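Local structure of aspartate semialdehyde dehydrogenase (Francisella tularensis subsp. tularensis, 4WOJ) at residues K287-I297 with I334-F344. The protein probably catalyses the NADPH-dependent reductive dephosphorylation of aspartyl phosphate to aspartate semialdehyde, an early step toward lysine, methionine and threonine. Residues are numbered along the deposited sequence; the frame is centred on the assembly and turned at random.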
loop_
_atom_site.group_PDB
_atom_site.type_symbol
_atom_site.label_atom_id
_atom_site.label_comp_id
_atom_site.label_asym_id
_atom_site.label_seq_id
_atom_site.Cartn_x
_atom_site.Cartn_y
_atom_site.Cartn_z
ATOM N N LYS B 287 10.231 -19.093 -18.843
ATOM C CA LYS B 287 10.192 -19.615 -17.490
ATOM C C LYS B 287 11.609 -19.699 -16.928
ATOM O O LYS B 287 12.522 -20.152 -17.584
ATOM C CB LYS B 287 9.454 -20.948 -17.438
ATOM C CG LYS B 287 7.954 -20.753 -17.698
ATOM C CD LYS B 287 7.441 -21.325 -19.009
ATOM C CE LYS B 287 6.097 -20.668 -19.357
ATOM N NZ LYS B 287 5.207 -21.467 -20.250
ATOM N N LEU B 288 11.767 -19.208 -15.719
ATOM C CA LEU B 288 13.040 -19.136 -15.054
ATOM C C LEU B 288 12.859 -19.622 -13.631
ATOM O O LEU B 288 11.859 -19.342 -13.007
ATOM C CB LEU B 288 13.496 -17.692 -14.988
ATOM C CG LEU B 288 14.011 -17.018 -16.237
ATOM C CD1 LEU B 288 14.533 -15.647 -15.864
ATOM C CD2 LEU B 288 15.125 -17.818 -16.858
ATOM N N THR B 289 13.819 -20.348 -13.110
ATOM C CA THR B 289 13.730 -20.723 -11.719
ATOM C C THR B 289 13.829 -19.461 -10.833
ATOM O O THR B 289 14.216 -18.384 -11.270
ATOM C CB THR B 289 14.816 -21.722 -11.336
ATOM O OG1 THR B 289 16.096 -21.128 -11.568
ATOM C CG2 THR B 289 14.677 -22.965 -12.165
ATOM N N ILE B 290 13.447 -19.596 -9.594
ATOM C CA ILE B 290 13.414 -18.437 -8.747
ATOM C C ILE B 290 14.829 -17.990 -8.419
ATOM O O ILE B 290 15.066 -16.833 -8.321
ATOM C CB ILE B 290 12.577 -18.673 -7.498
ATOM C CG1 ILE B 290 12.175 -17.344 -6.898
ATOM C CG2 ILE B 290 13.348 -19.548 -6.503
ATOM C CD1 ILE B 290 11.336 -16.471 -7.813
ATOM N N GLU B 291 15.781 -18.915 -8.397
ATOM C CA GLU B 291 17.210 -18.581 -8.232
ATOM C C GLU B 291 17.831 -17.853 -9.409
ATOM O O GLU B 291 18.742 -17.044 -9.249
ATOM C CB GLU B 291 18.031 -19.832 -7.875
ATOM C CG GLU B 291 17.740 -20.280 -6.426
ATOM C CD GLU B 291 18.324 -19.316 -5.363
ATOM O OE1 GLU B 291 19.005 -18.307 -5.721
ATOM O OE2 GLU B 291 18.112 -19.565 -4.145
ATOM N N GLU B 292 17.365 -18.146 -10.603
ATOM C CA GLU B 292 17.875 -17.467 -11.770
ATOM C C GLU B 292 17.378 -16.021 -11.752
ATOM O O GLU B 292 18.090 -15.108 -12.113
ATOM C CB GLU B 292 17.395 -18.145 -13.041
ATOM C CG GLU B 292 17.891 -19.563 -13.231
ATOM C CD GLU B 292 17.254 -20.221 -14.480
ATOM O OE1 GLU B 292 17.928 -20.397 -15.513
ATOM O OE2 GLU B 292 16.051 -20.517 -14.448
ATOM N N ILE B 293 16.132 -15.841 -11.329
ATOM C CA ILE B 293 15.489 -14.536 -11.244
ATOM C C ILE B 293 16.249 -13.648 -10.220
ATOM O O ILE B 293 16.579 -12.497 -10.528
ATOM C CB ILE B 293 13.984 -14.715 -10.899
ATOM C CG1 ILE B 293 13.232 -15.261 -12.105
ATOM C CG2 ILE B 293 13.332 -13.425 -10.438
ATOM C CD1 ILE B 293 11.899 -15.899 -11.771
ATOM N N LYS B 294 16.559 -14.183 -9.041
ATOM C CA LYS B 294 17.296 -13.402 -8.017
ATOM C C LYS B 294 18.651 -13.043 -8.574
ATOM O O LYS B 294 19.079 -11.908 -8.493
ATOM C CB LYS B 294 17.496 -14.180 -6.719
ATOM C CG LYS B 294 16.201 -14.630 -6.012
ATOM C CD LYS B 294 16.306 -15.844 -5.080
ATOM C CE LYS B 294 17.458 -15.780 -4.048
ATOM N NZ LYS B 294 17.845 -14.409 -3.616
ATOM N N GLN B 295 19.296 -14.018 -9.205
ATOM C CA GLN B 295 20.633 -13.796 -9.737
ATOM C C GLN B 295 20.621 -12.584 -10.666
ATOM O O GLN B 295 21.297 -11.585 -10.410
ATOM C CB GLN B 295 21.165 -15.058 -10.433
ATOM C CG GLN B 295 22.580 -14.902 -10.971
ATOM C CD GLN B 295 23.613 -14.669 -9.856
ATOM O OE1 GLN B 295 23.383 -14.996 -8.678
ATOM N NE2 GLN B 295 24.763 -14.105 -10.227
ATOM N N LYS B 296 19.828 -12.687 -11.724
ATOM C CA LYS B 296 19.667 -11.596 -12.692
ATOM C C LYS B 296 19.339 -10.273 -11.986
ATOM O O LYS B 296 19.950 -9.257 -12.281
ATOM C CB LYS B 296 18.548 -11.880 -13.696
ATOM C CG LYS B 296 18.632 -13.253 -14.337
ATOM C CD LYS B 296 19.052 -13.189 -15.778
ATOM C CE LYS B 296 18.886 -14.553 -16.410
ATOM N NZ LYS B 296 20.095 -14.866 -17.204
ATOM N N ILE B 297 18.362 -10.294 -11.081
ATOM C CA ILE B 297 17.962 -9.071 -10.405
ATOM C C ILE B 297 19.198 -8.440 -9.705
ATOM O O ILE B 297 19.471 -7.253 -9.848
ATOM C CB ILE B 297 16.833 -9.291 -9.388
ATOM C CG1 ILE B 297 15.489 -9.285 -10.091
ATOM C CG2 ILE B 297 16.861 -8.191 -8.301
ATOM C CD1 ILE B 297 14.364 -9.802 -9.232
ATOM N N ILE B 334 10.899 -11.979 -3.153
ATOM C CA ILE B 334 11.010 -12.510 -4.484
ATOM C C ILE B 334 10.553 -13.960 -4.479
ATOM O O ILE B 334 11.174 -14.809 -3.894
ATOM C CB ILE B 334 12.450 -12.419 -5.030
ATOM C CG1 ILE B 334 12.899 -10.953 -5.091
ATOM C CG2 ILE B 334 12.536 -13.065 -6.412
ATOM C CD1 ILE B 334 14.400 -10.750 -5.048
ATOM N N LYS B 335 9.454 -14.236 -5.140
ATOM C CA LYS B 335 8.908 -15.568 -5.106
ATOM C C LYS B 335 8.199 -15.882 -6.395
ATOM O O LYS B 335 7.820 -14.999 -7.170
ATOM C CB LYS B 335 7.967 -15.692 -3.929
ATOM C CG LYS B 335 6.725 -14.855 -4.053
ATOM C CD LYS B 335 5.804 -15.033 -2.862
ATOM C CE LYS B 335 4.384 -14.593 -3.204
ATOM N NZ LYS B 335 3.722 -13.913 -2.053
ATOM N N SER B 336 8.036 -17.159 -6.630
ATOM C CA SER B 336 7.275 -17.657 -7.780
ATOM C C SER B 336 5.815 -17.507 -7.444
ATOM O O SER B 336 5.446 -17.266 -6.311
ATOM C CB SER B 336 7.591 -19.122 -8.011
ATOM O OG SER B 336 7.228 -19.818 -6.844
ATOM N N SER B 337 4.991 -17.636 -8.445
ATOM C CA SER B 337 3.587 -17.275 -8.398
ATOM C C SER B 337 2.718 -18.488 -8.792
ATOM O O SER B 337 3.116 -19.293 -9.594
ATOM C CB SER B 337 3.340 -16.155 -9.421
ATOM O OG SER B 337 2.007 -15.666 -9.365
ATOM N N LEU B 338 1.543 -18.558 -8.186
ATOM C CA LEU B 338 0.507 -19.499 -8.478
ATOM C C LEU B 338 -0.277 -19.160 -9.736
ATOM O O LEU B 338 -1.078 -19.937 -10.200
ATOM C CB LEU B 338 -0.481 -19.495 -7.322
ATOM C CG LEU B 338 0.067 -20.026 -6.015
ATOM C CD1 LEU B 338 -0.971 -19.829 -4.887
ATOM C CD2 LEU B 338 0.480 -21.483 -6.158
ATOM N N LEU B 339 -0.100 -17.955 -10.234
ATOM C CA LEU B 339 -0.907 -17.460 -11.330
ATOM C C LEU B 339 -0.507 -18.104 -12.620
ATOM O O LEU B 339 -1.349 -18.427 -13.431
ATOM C CB LEU B 339 -0.728 -15.945 -11.470
ATOM C CG LEU B 339 -1.080 -15.125 -10.254
ATOM C CD1 LEU B 339 -0.830 -13.624 -10.509
ATOM C CD2 LEU B 339 -2.505 -15.422 -9.849
ATOM N N ALA B 340 0.796 -18.238 -12.820
ATOM C CA ALA B 340 1.339 -18.827 -14.031
ATOM C C ALA B 340 2.778 -19.236 -13.793
ATOM O O ALA B 340 3.474 -18.643 -12.989
ATOM C CB ALA B 340 1.255 -17.842 -15.171
ATOM N N ASP B 341 3.217 -20.274 -14.497
ATOM C CA ASP B 341 4.606 -20.757 -14.380
ATOM C C ASP B 341 5.653 -19.698 -14.756
ATOM O O ASP B 341 6.802 -19.838 -14.385
ATOM C CB ASP B 341 4.816 -22.043 -15.201
ATOM C CG ASP B 341 4.356 -21.903 -16.656
ATOM O OD1 ASP B 341 3.383 -21.153 -16.915
ATOM O OD2 ASP B 341 4.956 -22.561 -17.547
ATOM N N ASP B 342 5.253 -18.665 -15.502
ATOM C CA ASP B 342 6.167 -17.594 -15.913
ATOM C C ASP B 342 6.047 -16.259 -15.126
ATOM O O ASP B 342 6.679 -15.280 -15.461
ATOM C CB ASP B 342 6.066 -17.344 -17.423
ATOM C CG ASP B 342 4.644 -17.126 -17.910
ATOM O OD1 ASP B 342 3.759 -16.932 -17.063
ATOM O OD2 ASP B 342 4.414 -17.135 -19.163
ATOM N N ILE B 343 5.235 -16.224 -14.084
ATOM C CA ILE B 343 5.029 -14.986 -13.348
ATOM C C ILE B 343 5.758 -15.083 -12.043
ATOM O O ILE B 343 5.718 -16.101 -11.411
ATOM C CB ILE B 343 3.525 -14.705 -13.107
ATOM C CG1 ILE B 343 2.837 -14.470 -14.460
ATOM C CG2 ILE B 343 3.347 -13.529 -12.152
ATOM C CD1 ILE B 343 1.337 -14.329 -14.375
ATOM N N PHE B 344 6.469 -14.044 -11.666
ATOM C CA PHE B 344 6.994 -13.952 -10.273
ATOM C C PHE B 344 6.526 -12.688 -9.600
ATOM O O PHE B 344 6.078 -11.758 -10.246
ATOM C CB PHE B 344 8.520 -14.067 -10.197
ATOM C CG PHE B 344 9.258 -12.796 -10.509
ATOM C CD1 PHE B 344 9.600 -12.485 -11.814
ATOM C CD2 PHE B 344 9.734 -11.977 -9.486
ATOM C CE1 PHE B 344 10.309 -11.343 -12.115
ATOM C CE2 PHE B 344 10.427 -10.828 -9.784
ATOM C CZ PHE B 344 10.708 -10.497 -11.099
#
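Ile290, Ile293 and Ile297 lay one side of helix 290-298 on Ile334 and Phe344, an apolar helix-on-sheet contact in the dimerisation domain. Helix segment 290-297 runs roughly antiparallel to strand 334-336, at 149°, their axes 8.7 Å apart at closest. Ile334 and Phe344 belong to adjacent antiparallel strands, which the loop 337-342 joins into a hairpin.

Ile293 sets its CG2 methyl over the middle of the Phe344 ring, 3.8 Å from the centroid and only 4° off the ring normal, a CH-pi contact. With CG1 beside the backbone N (chi1 -73°), CG2 lies anti to it and points at the ring, while CD1 passes by CD1 of the same ring. One turn later Ile297 comes obliquely to the ring with CD1, 4.1 Å from Phe344 CE2. Beta-branched isoleucine suits both sides, because it presents methyls on two branches: Ile334 offers CG2 to Ile290 CD1 at 3.9 Å and, at similar range, to the aliphatic CG of Lys294, while its CD1 meets Ile297. Ile290 CD1 also rests on the strand backbone, 3.5 Å from Lys335 C.

Thr289 and Glu292 form a capping box at the helix start. Just before it, Lys287 runs out over the turn 340-343, where NZ approaches Asp341 OD2 in a salt bridge whose exact geometry is doubtful, because the oxygen sits too close to the lysine's own chain. Asp342 pairs through OD1 with Lys283, whereas Lys335 turns to Glu244 and Gly265 of the second subunit. The chemistry is thus divided: hydrocarbon contacts without direct hydrogen bonds join helix and sheet, and the one salt bridge between the segments lies at the exposed end of the contact.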